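Local coordinates for protein chitinase (Thermococcus kodakarensis KOD1, PDB 5DHE) that hydrolyses chitin as a chitinase with two catalytic domains, this chitin-binding domain probably holding the enzyme on its polysaccharide substrate, at residues 6-11 / 88-93; 24-29 / 70-75; 44-49 / 78-83; 19-24 / 83-88; 1-6 / 94-99. All blocks are in the same frame, centred on the assembly; numbering follows the deposited sequence.

Contact 1. Residues 6-11 / 88-93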
# COMPACT_ATOMS: atom_id res chain seq x y z
N PRO A 6 12.51 7.01 3.60
CA PRO A 6 12.58 5.65 4.13
C PRO A 6 11.85 5.33 5.42
O PRO A 6 11.84 4.18 5.85
CB PRO A 6 14.08 5.39 4.22
CG PRO A 6 14.65 6.75 4.48
CD PRO A 6 13.84 7.64 3.56
N ASP A 7 11.23 6.33 6.05
CA ASP A 7 10.47 6.03 7.26
C ASP A 7 8.98 6.24 7.05
O ASP A 7 8.21 6.33 8.01
CB ASP A 7 10.97 6.89 8.45
CG ASP A 7 10.65 8.36 8.29
OD1 ASP A 7 10.26 8.79 7.19
OD2 ASP A 7 10.81 9.11 9.29
N ALA A 8 8.55 6.26 5.79
CA ALA A 8 7.13 6.49 5.51
C ALA A 8 6.20 5.33 5.86
O ALA A 8 5.16 5.54 6.49
CB ALA A 8 6.95 6.88 4.03
N PHE A 9 6.55 4.10 5.48
CA PHE A 9 5.67 2.96 5.76
C PHE A 9 5.66 2.51 7.22
O PHE A 9 6.71 2.43 7.86
CB PHE A 9 6.09 1.71 4.96
CG PHE A 9 5.57 1.64 3.55
CD1 PHE A 9 4.20 1.61 3.29
CD2 PHE A 9 6.46 1.49 2.49
CE1 PHE A 9 3.73 1.42 1.99
CE2 PHE A 9 6.00 1.30 1.18
CZ PHE A 9 4.62 1.26 0.93
N SER A 10 4.47 2.18 7.71
CA SER A 10 4.30 1.59 9.04
C SER A 10 3.22 0.56 8.75
O SER A 10 2.05 0.90 8.62
CB SER A 10 3.82 2.60 10.07
OG SER A 10 3.77 1.96 11.34
N VAL A 11 3.63 -0.70 8.66
CA VAL A 11 2.74 -1.79 8.29
C VAL A 11 2.56 -2.87 9.34
O VAL A 11 3.53 -3.32 9.96
CB VAL A 11 3.27 -2.45 6.98
CG1 VAL A 11 2.36 -3.59 6.53
CG2 VAL A 11 3.39 -1.40 5.89
N MET A 88 5.70 -3.82 -1.18
CA MET A 88 4.84 -2.66 -1.41
C MET A 88 5.77 -1.50 -1.70
O MET A 88 6.85 -1.41 -1.12
CB MET A 88 3.96 -2.34 -0.21
CG MET A 88 3.04 -3.48 0.15
SD MET A 88 1.71 -2.90 1.20
CE MET A 88 2.56 -2.65 2.65
N TYR A 89 5.35 -0.64 -2.62
CA TYR A 89 6.16 0.51 -3.01
C TYR A 89 5.36 1.79 -2.89
O TYR A 89 4.24 1.88 -3.40
CB TYR A 89 6.62 0.36 -4.45
CG TYR A 89 7.33 -0.93 -4.76
CD1 TYR A 89 6.63 -2.13 -4.91
CD2 TYR A 89 8.72 -0.96 -4.87
CE1 TYR A 89 7.29 -3.32 -5.16
CE2 TYR A 89 9.38 -2.14 -5.12
CZ TYR A 89 8.67 -3.31 -5.26
OH TYR A 89 9.34 -4.48 -5.50
N LEU A 90 5.94 2.80 -2.25
CA LEU A 90 5.27 4.10 -2.11
C LEU A 90 5.87 5.11 -3.08
O LEU A 90 7.08 5.37 -3.06
CB LEU A 90 5.41 4.63 -0.67
CG LEU A 90 4.92 6.08 -0.48
CD1 LEU A 90 3.41 6.15 -0.64
CD2 LEU A 90 5.30 6.57 0.93
N TYR A 91 5.02 5.67 -3.93
CA TYR A 91 5.44 6.67 -4.90
C TYR A 91 4.70 7.96 -4.64
O TYR A 91 3.48 7.98 -4.37
CB TYR A 91 5.11 6.22 -6.32
CG TYR A 91 5.88 5.02 -6.77
CD1 TYR A 91 7.15 5.16 -7.33
CD2 TYR A 91 5.35 3.74 -6.63
CE1 TYR A 91 7.88 4.04 -7.74
CE2 TYR A 91 6.06 2.62 -7.03
CZ TYR A 91 7.32 2.77 -7.58
OH TYR A 91 8.03 1.66 -7.99
N VAL A 92 5.43 9.06 -4.73
CA VAL A 92 4.86 10.39 -4.57
C VAL A 92 5.51 11.19 -5.69
O VAL A 92 6.74 11.24 -5.80
CB VAL A 92 5.17 11.01 -3.19
CG1 VAL A 92 4.78 12.50 -3.18
CG2 VAL A 92 4.39 10.29 -2.11
N ASN A 93 4.69 11.78 -6.55
CA ASN A 93 5.19 12.57 -7.67
C ASN A 93 6.25 11.83 -8.49
O ASN A 93 7.32 12.36 -8.78
CB ASN A 93 5.71 13.92 -7.17
CG ASN A 93 4.59 14.78 -6.60
OD1 ASN A 93 3.52 14.86 -7.20
ND2 ASN A 93 4.83 15.42 -5.46
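The ring of Phe9 bridges the two layers of a beta-sandwich, reaching from strand 9-15 of the four-stranded sheet to strand 85-92 of the five-stranded one. Its far corner does the touching. Phe9 CZ lies 3.8 Å from Met88 CB, and the same atom is equally close to Leu90 CB, so the tip sits between two successive inward-facing side chains. Next to it, Phe9 CE2 approaches the backbone, 3.7 Å from Met88 O, while the carbonyl carbon of Tyr89 comes up to the ring edge near its plane. Beyond the ring the contact is continued by methyl groups on either side: Ala8 CB meets Leu90 CD2 at 3.5 Å, and Val11 CG2 meets Met88 CE at 3.6 Å. The segments 9-11 and 88-92 run at 146° to each other, with their axes 9.9 Å apart, a gap filled by side chains, of which the Phe9 ring also reaches the main chain of strand 85-92.

What positions this first shell lies in both sheets. Val23 and Leu25 flank Phe9 from its own sheet and Val35 from the facing one, and the main-chain nitrogen of Phe9 is hydrogen-bonded to the carboxylate of Asp98. Trp100 packs on Val11 and Met88. The Met88 chain bends at its last torsion (chi3 -73°), which carries its terminal methyl into tip-to-tip contact with Val11, where Met88 CE also lies 4.0 Å from Val11 CG1.

Contact 2. Residues 24-29 / 70-75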
# COMPACT_ATOMS: atom_id res chain seq x y z
N THR A 24 0.03 2.36 7.29
CA THR A 24 0.08 3.76 7.67
C THR A 24 1.20 4.39 6.86
O THR A 24 2.28 3.81 6.70
CB THR A 24 0.35 3.92 9.18
OG1 THR A 24 -0.81 3.49 9.91
CG2 THR A 24 0.66 5.38 9.52
N LEU A 25 0.91 5.56 6.29
CA LEU A 25 1.88 6.30 5.50
C LEU A 25 2.18 7.61 6.23
O LEU A 25 1.31 8.47 6.34
CB LEU A 25 1.33 6.62 4.12
CG LEU A 25 0.82 5.44 3.29
CD1 LEU A 25 0.22 6.00 1.98
CD2 LEU A 25 1.96 4.44 3.00
N ASN A 26 3.40 7.72 6.72
CA ASN A 26 3.84 8.91 7.43
C ASN A 26 4.52 9.74 6.35
O ASN A 26 5.73 9.64 6.12
CB ASN A 26 4.77 8.49 8.56
CG ASN A 26 4.02 7.71 9.62
OD1 ASN A 26 4.31 6.53 9.88
ND2 ASN A 26 3.03 8.35 10.23
N LEU A 27 3.69 10.54 5.70
CA LEU A 27 4.11 11.35 4.55
C LEU A 27 4.69 12.72 4.83
O LEU A 27 5.52 13.20 4.05
CB LEU A 27 2.92 11.51 3.60
CG LEU A 27 2.29 10.21 3.07
CD1 LEU A 27 0.98 10.51 2.34
CD2 LEU A 27 3.26 9.50 2.15
N GLY A 28 4.25 13.35 5.91
CA GLY A 28 4.76 14.68 6.23
C GLY A 28 4.13 15.78 5.38
O GLY A 28 4.47 16.95 5.52
N GLY A 29 3.22 15.39 4.49
CA GLY A 29 2.55 16.36 3.63
C GLY A 29 1.31 15.72 3.01
O GLY A 29 1.05 14.53 3.24
N GLY A 70 -2.96 12.54 3.47
CA GLY A 70 -1.88 12.87 4.38
C GLY A 70 -2.23 14.03 5.30
O GLY A 70 -3.36 14.53 5.27
N PRO A 71 -1.29 14.51 6.12
CA PRO A 71 0.10 14.04 6.21
C PRO A 71 0.26 12.62 6.75
O PRO A 71 1.29 11.99 6.54
CB PRO A 71 0.78 15.11 7.08
CG PRO A 71 -0.35 15.65 7.92
CD PRO A 71 -1.53 15.68 6.99
N THR A 72 -0.75 12.14 7.47
CA THR A 72 -0.73 10.77 7.98
C THR A 72 -1.90 10.12 7.27
O THR A 72 -3.04 10.52 7.45
CB THR A 72 -1.00 10.70 9.50
OG1 THR A 72 -0.03 11.49 10.20
CG2 THR A 72 -0.92 9.25 9.98
N ALA A 73 -1.62 9.16 6.40
CA ALA A 73 -2.71 8.49 5.70
C ALA A 73 -2.68 7.05 6.14
O ALA A 73 -1.61 6.48 6.36
CB ALA A 73 -2.51 8.58 4.18
N THR A 74 -3.85 6.45 6.28
CA THR A 74 -3.90 5.05 6.66
C THR A 74 -4.98 4.35 5.86
O THR A 74 -6.10 4.83 5.73
CB THR A 74 -4.19 4.85 8.16
OG1 THR A 74 -5.51 5.30 8.45
CG2 THR A 74 -3.18 5.60 9.01
N PHE A 75 -4.62 3.20 5.30
CA PHE A 75 -5.58 2.42 4.55
C PHE A 75 -5.27 0.99 4.85
O PHE A 75 -4.25 0.68 5.49
CB PHE A 75 -5.52 2.69 3.03
CG PHE A 75 -4.29 2.15 2.35
CD1 PHE A 75 -3.09 2.86 2.39
CD2 PHE A 75 -4.34 0.96 1.64
CE1 PHE A 75 -1.96 2.39 1.73
CE2 PHE A 75 -3.21 0.48 0.97
CZ PHE A 75 -2.02 1.21 1.02
O HOH W 1 2.37 10.88 10.33
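Opposite first torsions set the Thr24-Thr74 pair: Thr24 carries OG1 beside its backbone N (chi1 -70°), whereas the modelled conformer of Thr74 (chi1 66°) puts CG2 in that place and OG1 in the crowded position between N and the carbonyl carbon. The two side chains lie side by side on one face of an antiparallel pair of strands, 18-26 and 72-80, in the four-stranded sheet of the beta-sandwich, and Thr74 CG2 rests 3.3 Å from Thr24 OG1. Asn26 and Thr72 share that face. Asn26 CG and Thr72 OG1 both lie beside their backbone N, and a water joins the two side chains, accepting from Asn26 ND2 at 2.6 Å and lying 2.5 Å from Thr72 OG1.

The other face is apolar and turned to the interior. Leu25 sits opposite Ala73 there, and Leu25 CD1 meets the ring edge of Phe75 at CE1, 4.2 Å away. Leu25 and Ala73 form a hydrogen-bonded antiparallel pair: Leu25 N reaches Ala73 O at 2.7 Å, nearly along the C=O axis, and Ala73 N returns a bond to Leu25 O in the carbonyl plane, at 3.0 Å.

Past the strands, Pro71 O receives Leu27 N at 2.9 Å and, weakly, Gly28 N. The peptide before Pro71 is cis. Gly70 has a positive phi (122°), and a beta carbon on it would clash with Gly29 O. That same oxygen of Gly29 instead takes a CA-H...O contact from Pro71 CA at 3.2 Å.

Contact 3. Residues 44-49 / 78-83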
# COMPACT_ATOMS: atom_id res chain seq x y z
N ALA A 44 -5.79 -12.61 -4.36
CA ALA A 44 -6.53 -11.42 -4.79
C ALA A 44 -6.82 -10.55 -3.58
O ALA A 44 -6.91 -11.05 -2.46
CB ALA A 44 -7.86 -11.80 -5.43
N VAL A 45 -6.97 -9.26 -3.82
CA VAL A 45 -7.36 -8.35 -2.75
C VAL A 45 -8.87 -8.51 -2.64
O VAL A 45 -9.61 -8.26 -3.60
CB VAL A 45 -7.02 -6.91 -3.10
CG1 VAL A 45 -7.63 -5.97 -2.07
CG2 VAL A 45 -5.51 -6.73 -3.15
N SER A 46 -9.34 -8.92 -1.46
CA SER A 46 -10.75 -9.18 -1.23
C SER A 46 -11.47 -8.10 -0.41
O SER A 46 -12.69 -8.09 -0.34
CB SER A 46 -10.90 -10.56 -0.56
OG SER A 46 -10.17 -10.62 0.66
N SER A 47 -10.71 -7.21 0.22
CA SER A 47 -11.30 -6.11 1.00
C SER A 47 -10.35 -4.93 0.90
O SER A 47 -9.14 -5.11 0.92
CB SER A 47 -11.44 -6.48 2.49
OG SER A 47 -12.41 -7.49 2.70
N VAL A 48 -10.91 -3.72 0.80
CA VAL A 48 -10.11 -2.51 0.75
C VAL A 48 -10.80 -1.44 1.60
O VAL A 48 -12.02 -1.29 1.53
CB VAL A 48 -10.00 -1.93 -0.68
CG1 VAL A 48 -9.04 -0.73 -0.67
CG2 VAL A 48 -9.53 -2.99 -1.67
N TRP A 49 -10.01 -0.71 2.38
CA TRP A 49 -10.54 0.35 3.21
C TRP A 49 -9.73 1.63 3.04
O TRP A 49 -8.50 1.62 3.08
CB TRP A 49 -10.55 -0.07 4.68
CG TRP A 49 -11.56 -1.15 4.97
CD1 TRP A 49 -12.92 -1.02 5.03
CD2 TRP A 49 -11.28 -2.54 5.17
NE1 TRP A 49 -13.51 -2.25 5.26
CE2 TRP A 49 -12.52 -3.20 5.35
CE3 TRP A 49 -10.10 -3.29 5.22
CZ2 TRP A 49 -12.61 -4.57 5.58
CZ3 TRP A 49 -10.19 -4.66 5.44
CH2 TRP A 49 -11.44 -5.29 5.62
N ILE A 78 -7.30 -6.69 2.64
CA ILE A 78 -7.12 -8.09 2.98
C ILE A 78 -6.83 -8.74 1.65
O ILE A 78 -7.46 -8.39 0.64
CB ILE A 78 -8.40 -8.69 3.59
CG1 ILE A 78 -8.69 -8.01 4.92
CG2 ILE A 78 -8.24 -10.20 3.76
CD1 ILE A 78 -10.01 -8.47 5.54
N ALA A 79 -5.85 -9.64 1.63
CA ALA A 79 -5.52 -10.36 0.41
C ALA A 79 -5.63 -11.83 0.77
O ALA A 79 -5.26 -12.23 1.87
CB ALA A 79 -4.12 -10.02 -0.06
N THR A 80 -6.14 -12.64 -0.16
CA THR A 80 -6.33 -14.05 0.12
C THR A 80 -5.04 -14.84 0.27
O THR A 80 -4.02 -14.55 -0.36
CB THR A 80 -7.22 -14.68 -0.97
OG1 THR A 80 -6.59 -14.53 -2.25
CG2 THR A 80 -8.58 -13.97 -0.98
N GLY A 81 -5.08 -15.85 1.12
CA GLY A 81 -3.89 -16.64 1.34
C GLY A 81 -3.06 -16.15 2.51
O GLY A 81 -3.38 -15.13 3.14
N SER A 82 -1.97 -16.87 2.77
CA SER A 82 -1.03 -16.59 3.85
C SER A 82 0.13 -15.72 3.39
O SER A 82 0.90 -16.15 2.54
CB SER A 82 -0.48 -17.92 4.39
OG SER A 82 0.48 -17.71 5.41
N GLU A 83 0.23 -14.51 3.93
CA GLU A 83 1.30 -13.58 3.58
C GLU A 83 1.55 -13.50 2.07
O GLU A 83 2.68 -13.70 1.59
CB GLU A 83 2.58 -13.97 4.32
CG GLU A 83 2.44 -13.82 5.83
CD GLU A 83 3.72 -14.12 6.57
OE1 GLU A 83 4.76 -13.54 6.20
OE2 GLU A 83 3.68 -14.92 7.53
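Ile78 forms the close-packed part of this edge. Its CD1 meets the rim of the Trp49 indole in the ring plane, 3.5 Å from CH2, while CG1 lies against CZ3 and the two side chains cross obliquely. Ser47 CB fills in beside them. On the other face of the sheet Val45 and Ala79 form a non-hydrogen-bonded pair; Val45 CG1 approaches Ile78 O to 3.6 Å, and the same valine leans on Val60 and Phe62 of the five-stranded sheet.

The pairing of strand 45-49 with strand 72-80 is not regular. Ser46 and Ser47 both lie opposite Ile78, the arrangement of a classic beta bulge, which shifts the register by one residue at this outermost strand of the four-stranded sheet. Ile78 O gathers the two serine amides: Ser46 N at 2.9 Å, with the donor above the carbonyl plane, and Ser47 N in a weak bond of 3.5 Å. In return Ile78 N donates to Ser47 O over 3.0 Å, again from above the carbonyl plane.

Ser46 and Ala44 are exposed to solvent, and so is Trp49, though its rim is packed on Ile78. Ser46 OG occupies the crowded position between N and the carbonyl carbon and lies 3.7 Å from Ile78 CG2. Ala44, for all its exposure, is gripped by Thr80 through two bonds. Thr80 N donates to Ala44 O at 2.9 Å in the carbonyl plane, and a chi1 of 60° swings Thr80 OG1 around to accept Ala44 N at 3.0 Å.

Contact 4. Residues 19-24 / 83-88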
# COMPACT_ATOMS: atom_id res chain seq x y z
N THR A 19 -4.87 -12.66 4.65
CA THR A 19 -4.01 -11.76 5.41
C THR A 19 -4.42 -10.30 5.33
O THR A 19 -4.65 -9.77 4.24
CB THR A 19 -2.54 -11.92 4.93
OG1 THR A 19 -2.16 -13.31 4.99
CG2 THR A 19 -1.57 -11.10 5.80
N GLU A 20 -4.50 -9.67 6.50
CA GLU A 20 -4.87 -8.27 6.61
C GLU A 20 -3.60 -7.43 6.65
O GLU A 20 -2.63 -7.80 7.32
CB GLU A 20 -5.65 -8.02 7.89
CG GLU A 20 -5.80 -6.56 8.23
CD GLU A 20 -6.26 -6.35 9.66
OE1 GLU A 20 -7.18 -7.07 10.08
OE2 GLU A 20 -5.70 -5.46 10.35
N TYR A 21 -3.63 -6.31 5.93
CA TYR A 21 -2.51 -5.39 5.89
C TYR A 21 -3.03 -4.03 6.32
O TYR A 21 -3.93 -3.47 5.69
CB TYR A 21 -1.91 -5.31 4.47
CG TYR A 21 -1.25 -6.60 4.03
CD1 TYR A 21 -2.01 -7.65 3.54
CD2 TYR A 21 0.12 -6.78 4.18
CE1 TYR A 21 -1.42 -8.87 3.20
CE2 TYR A 21 0.73 -7.99 3.86
CZ TYR A 21 -0.05 -9.03 3.37
OH TYR A 21 0.53 -10.23 3.09
N ASP A 22 -2.50 -3.52 7.42
CA ASP A 22 -2.89 -2.23 7.96
C ASP A 22 -1.71 -1.34 7.61
O ASP A 22 -0.62 -1.49 8.17
CB ASP A 22 -3.07 -2.34 9.48
CG ASP A 22 -3.60 -1.06 10.09
OD1 ASP A 22 -3.03 0.02 9.84
OD2 ASP A 22 -4.60 -1.14 10.82
N VAL A 23 -1.95 -0.42 6.69
CA VAL A 23 -0.88 0.42 6.18
C VAL A 23 -0.98 1.88 6.57
O VAL A 23 -1.94 2.56 6.23
CB VAL A 23 -0.85 0.35 4.63
CG1 VAL A 23 0.31 1.18 4.08
CG2 VAL A 23 -0.74 -1.09 4.17
N THR A 24 0.03 2.36 7.29
CA THR A 24 0.08 3.76 7.67
C THR A 24 1.20 4.39 6.86
O THR A 24 2.28 3.81 6.70
CB THR A 24 0.35 3.92 9.18
OG1 THR A 24 -0.81 3.49 9.91
CG2 THR A 24 0.66 5.38 9.52
N GLU A 83 0.23 -14.51 3.93
CA GLU A 83 1.30 -13.58 3.58
C GLU A 83 1.55 -13.50 2.07
O GLU A 83 2.68 -13.70 1.59
CB GLU A 83 2.58 -13.97 4.32
CG GLU A 83 2.44 -13.82 5.83
CD GLU A 83 3.72 -14.12 6.57
OE1 GLU A 83 4.76 -13.54 6.20
OE2 GLU A 83 3.68 -14.92 7.53
N PRO A 84 0.51 -13.16 1.29
CA PRO A 84 0.65 -13.07 -0.17
C PRO A 84 1.38 -11.84 -0.68
O PRO A 84 1.86 -11.82 -1.81
CB PRO A 84 -0.80 -13.12 -0.65
CG PRO A 84 -1.51 -12.39 0.43
CD PRO A 84 -0.89 -12.95 1.70
N VAL A 85 1.48 -10.80 0.14
CA VAL A 85 2.18 -9.61 -0.31
C VAL A 85 3.69 -9.83 -0.21
O VAL A 85 4.23 -10.12 0.86
CB VAL A 85 1.77 -8.37 0.50
CG1 VAL A 85 2.62 -7.15 0.08
CG2 VAL A 85 0.29 -8.07 0.25
N GLU A 86 4.36 -9.66 -1.34
CA GLU A 86 5.81 -9.83 -1.39
C GLU A 86 6.52 -8.49 -1.26
O GLU A 86 7.67 -8.43 -0.82
CB GLU A 86 6.20 -10.50 -2.71
CG GLU A 86 5.65 -11.92 -2.85
CD GLU A 86 5.99 -12.55 -4.19
OE1 GLU A 86 5.83 -11.87 -5.22
OE2 GLU A 86 6.41 -13.72 -4.21
N ALA A 87 5.83 -7.41 -1.64
CA ALA A 87 6.44 -6.09 -1.55
C ALA A 87 5.43 -4.99 -1.77
O ALA A 87 4.41 -5.20 -2.42
CB ALA A 87 7.56 -5.96 -2.58
N MET A 88 5.70 -3.82 -1.18
CA MET A 88 4.84 -2.66 -1.41
C MET A 88 5.77 -1.50 -1.70
O MET A 88 6.85 -1.41 -1.12
CB MET A 88 3.96 -2.34 -0.21
CG MET A 88 3.04 -3.48 0.15
SD MET A 88 1.71 -2.90 1.20
CE MET A 88 2.56 -2.65 2.65
O HOH W 2 2.99 -10.45 3.43
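Tyr21 leaves strand 18-26 with CB directed at strand 85-92 and CG anti to its carbonyl carbon (chi1 -67°), which sets one face of the ring against Val85. Tyr21 CD1 is still 4.0 Å from Val85 CG2, and CD2 slightly farther, but the fit tightens along the ring: CE1 and CE2 come nearer, and CZ reaches that methyl at 3.3 Å. The whole is a CH-pi contact over the face, Val85 CG2 standing 3.6 Å from the ring centroid and offset toward the rim. Pro84 CD comes up at the edge, near the ring plane. At the tip, Tyr21 OH accepts Val85 N at 3.2 Å in a fairly straight bond (160°). A water in the plane of the ring, 2.5 Å from Tyr21 OH, donates to Val85 O at 2.9 Å, so the hydroxyl is tied to both ends of one residue. Phe77 stacks on the same ring. An alanine here would remove ring and hydroxyl together and would probably leave Val85 N in need of another acceptor and loosen the packing around Val85 CG2.

Thr19 OG1 accepts Glu83 N at 2.9 Å and is also bonded to Gly81 O, which ties down the turn between strands 72-80 and 85-92. Val23 CG2 points tip to tip at Met88 CE, 4.0 Å away. Inward side chains of two facing sheets, packed against each other, are the core of a beta-sandwich.

Contact 5. Residues 1-6 / 94-99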
# COMPACT_ATOMS: atom_id res chain seq x y z
N GLY A 1 17.70 5.05 -7.32
CA GLY A 1 18.30 6.12 -6.47
C GLY A 1 18.00 5.91 -4.99
O GLY A 1 17.51 4.85 -4.60
N ASP A 2 18.29 6.91 -4.18
CA ASP A 2 18.03 6.82 -2.75
C ASP A 2 16.55 7.01 -2.46
O ASP A 2 15.90 7.84 -3.10
CB ASP A 2 18.80 7.90 -2.00
CG ASP A 2 20.26 7.90 -2.34
OD1 ASP A 2 20.92 6.89 -2.06
OD2 ASP A 2 20.74 8.92 -2.90
N LEU A 3 16.02 6.25 -1.50
CA LEU A 3 14.61 6.40 -1.12
C LEU A 3 14.40 7.83 -0.63
O LEU A 3 15.20 8.35 0.15
CB LEU A 3 14.25 5.43 -0.01
CG LEU A 3 14.20 3.98 -0.49
CD1 LEU A 3 13.99 3.08 0.72
CD2 LEU A 3 13.07 3.80 -1.54
N VAL A 4 13.32 8.47 -1.07
CA VAL A 4 13.07 9.84 -0.66
C VAL A 4 12.66 9.95 0.81
O VAL A 4 13.00 10.92 1.48
CB VAL A 4 11.99 10.50 -1.55
CG1 VAL A 4 11.67 11.92 -1.04
CG2 VAL A 4 12.48 10.56 -3.00
N LYS A 5 11.92 8.97 1.32
CA LYS A 5 11.47 9.02 2.72
C LYS A 5 11.36 7.61 3.26
O LYS A 5 10.27 7.06 3.40
CB LYS A 5 10.12 9.75 2.82
CG LYS A 5 9.78 10.16 4.26
CD LYS A 5 8.52 11.03 4.34
CE LYS A 5 8.33 11.61 5.75
NZ LYS A 5 8.24 10.61 6.84
N PRO A 6 12.51 7.01 3.60
CA PRO A 6 12.58 5.65 4.13
C PRO A 6 11.85 5.33 5.42
O PRO A 6 11.84 4.18 5.85
CB PRO A 6 14.08 5.39 4.22
CG PRO A 6 14.65 6.75 4.48
CD PRO A 6 13.84 7.64 3.56
N ASP A 94 5.92 10.59 -8.85
CA ASP A 94 6.76 9.73 -9.66
C ASP A 94 8.15 9.42 -9.12
O ASP A 94 9.08 9.16 -9.89
CB ASP A 94 6.87 10.32 -11.07
CG ASP A 94 5.52 10.42 -11.75
OD1 ASP A 94 4.83 9.39 -11.86
OD2 ASP A 94 5.15 11.54 -12.18
N GLN A 95 8.28 9.44 -7.81
CA GLN A 95 9.56 9.12 -7.17
C GLN A 95 9.29 8.06 -6.12
O GLN A 95 8.26 8.09 -5.45
CB GLN A 95 10.16 10.35 -6.50
CG GLN A 95 10.59 11.42 -7.49
CD GLN A 95 11.21 12.65 -6.83
OE1 GLN A 95 12.00 13.37 -7.45
NE2 GLN A 95 10.86 12.90 -5.57
N LEU A 96 10.21 7.11 -5.98
CA LEU A 96 10.04 6.04 -4.99
C LEU A 96 10.45 6.59 -3.62
O LEU A 96 11.61 6.96 -3.40
CB LEU A 96 10.93 4.84 -5.38
CG LEU A 96 10.87 3.63 -4.45
CD1 LEU A 96 9.48 3.01 -4.48
CD2 LEU A 96 11.91 2.60 -4.87
N TRP A 97 9.47 6.66 -2.72
CA TRP A 97 9.70 7.17 -1.37
C TRP A 97 10.10 6.10 -0.37
O TRP A 97 10.98 6.33 0.46
CB TRP A 97 8.44 7.87 -0.87
CG TRP A 97 8.32 9.30 -1.33
CD1 TRP A 97 8.76 9.82 -2.51
CD2 TRP A 97 7.79 10.39 -0.58
NE1 TRP A 97 8.54 11.18 -2.54
CE2 TRP A 97 7.95 11.55 -1.36
CE3 TRP A 97 7.20 10.49 0.69
CZ2 TRP A 97 7.53 12.82 -0.92
CZ3 TRP A 97 6.78 11.75 1.13
CH2 TRP A 97 6.95 12.89 0.32
N ASP A 98 9.45 4.94 -0.42
CA ASP A 98 9.77 3.88 0.52
C ASP A 98 9.33 2.54 -0.04
O ASP A 98 8.58 2.47 -1.02
CB ASP A 98 9.04 4.16 1.85
CG ASP A 98 9.64 3.42 3.03
OD1 ASP A 98 10.72 2.80 2.89
OD2 ASP A 98 9.04 3.47 4.12
N VAL A 99 9.82 1.48 0.59
CA VAL A 99 9.52 0.11 0.18
C VAL A 99 9.28 -0.73 1.42
O VAL A 99 9.97 -0.56 2.43
CB VAL A 99 10.72 -0.53 -0.58
CG1 VAL A 99 10.43 -1.99 -0.90
CG2 VAL A 99 11.03 0.24 -1.87
O HOH W 3 13.63 7.57 -4.94
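Val4 lies across the indole of Trp97, with CB 3.7 Å from the centroid of the five-membered ring and CG1 over the same system, 3.5 Å from NE1. Trp97 sits in a classic beta bulge of strand 95-99, where it and Asp98 both face Leu90 of strand 85-92, at the edge of the five-stranded sheet of the beta-sandwich. The aliphatic part of Lys5 crosses obliquely by the six-membered ring, its CD 3.7 Å from Trp97 CZ3. Tyr31 adds an edge-to-face contact. An alanine at Trp97 would take away the surface on which Val4 and Lys5 lie and would probably weaken their hold on the sheet edge.

Farther out, Leu3 runs alongside Leu96, CD2 to CG 3.7 Å, pointing the same way. The main chain then holds the segment in place through two bonds, each arriving on a carbonyl lone pair: Lys5 N to Trp97 O at 2.9 Å and Val4 N to Leu96 O at 3.3 Å.

At the polar edge the charged tips look elsewhere. Lys5 NZ bends round (chi4 -58°) to a salt bridge with Asp7 and a hydrogen bond with Asn26 O. Asp98 OD2 accepts Phe9 N, and OD1 takes a weak bond from Val99 N. Leu96 O has a second donor besides Val4 N: a water 2.6 Å away, which also donates to Asp2 O at 2.9 Å.

Contacts 1 and 4 span the two sheets and hold strand 85-92 against strands 9-15 and 18-26; Met88 serves both. Contact 4 is the more deeply buried and adds polar bonds at the turn, whereas contact 1 has no polar bond between its segments. Contacts 2 and 3 lie within the four-stranded sheet, at distant parts of strand 72-80, so main-chain hydrogen bonds dominate, regular in the partly buried contact 2 and bulged in contact 3. Contacts 3 and 5 are surface contacts on opposite sides of the centre. Lys5 of contact 5 reaches Asn26 of contact 2, tying the N-terminal segment to the four-stranded sheet, and Asp98 of strand 95-99 reaches Phe9 of contact 1, joining the two sheets at this end.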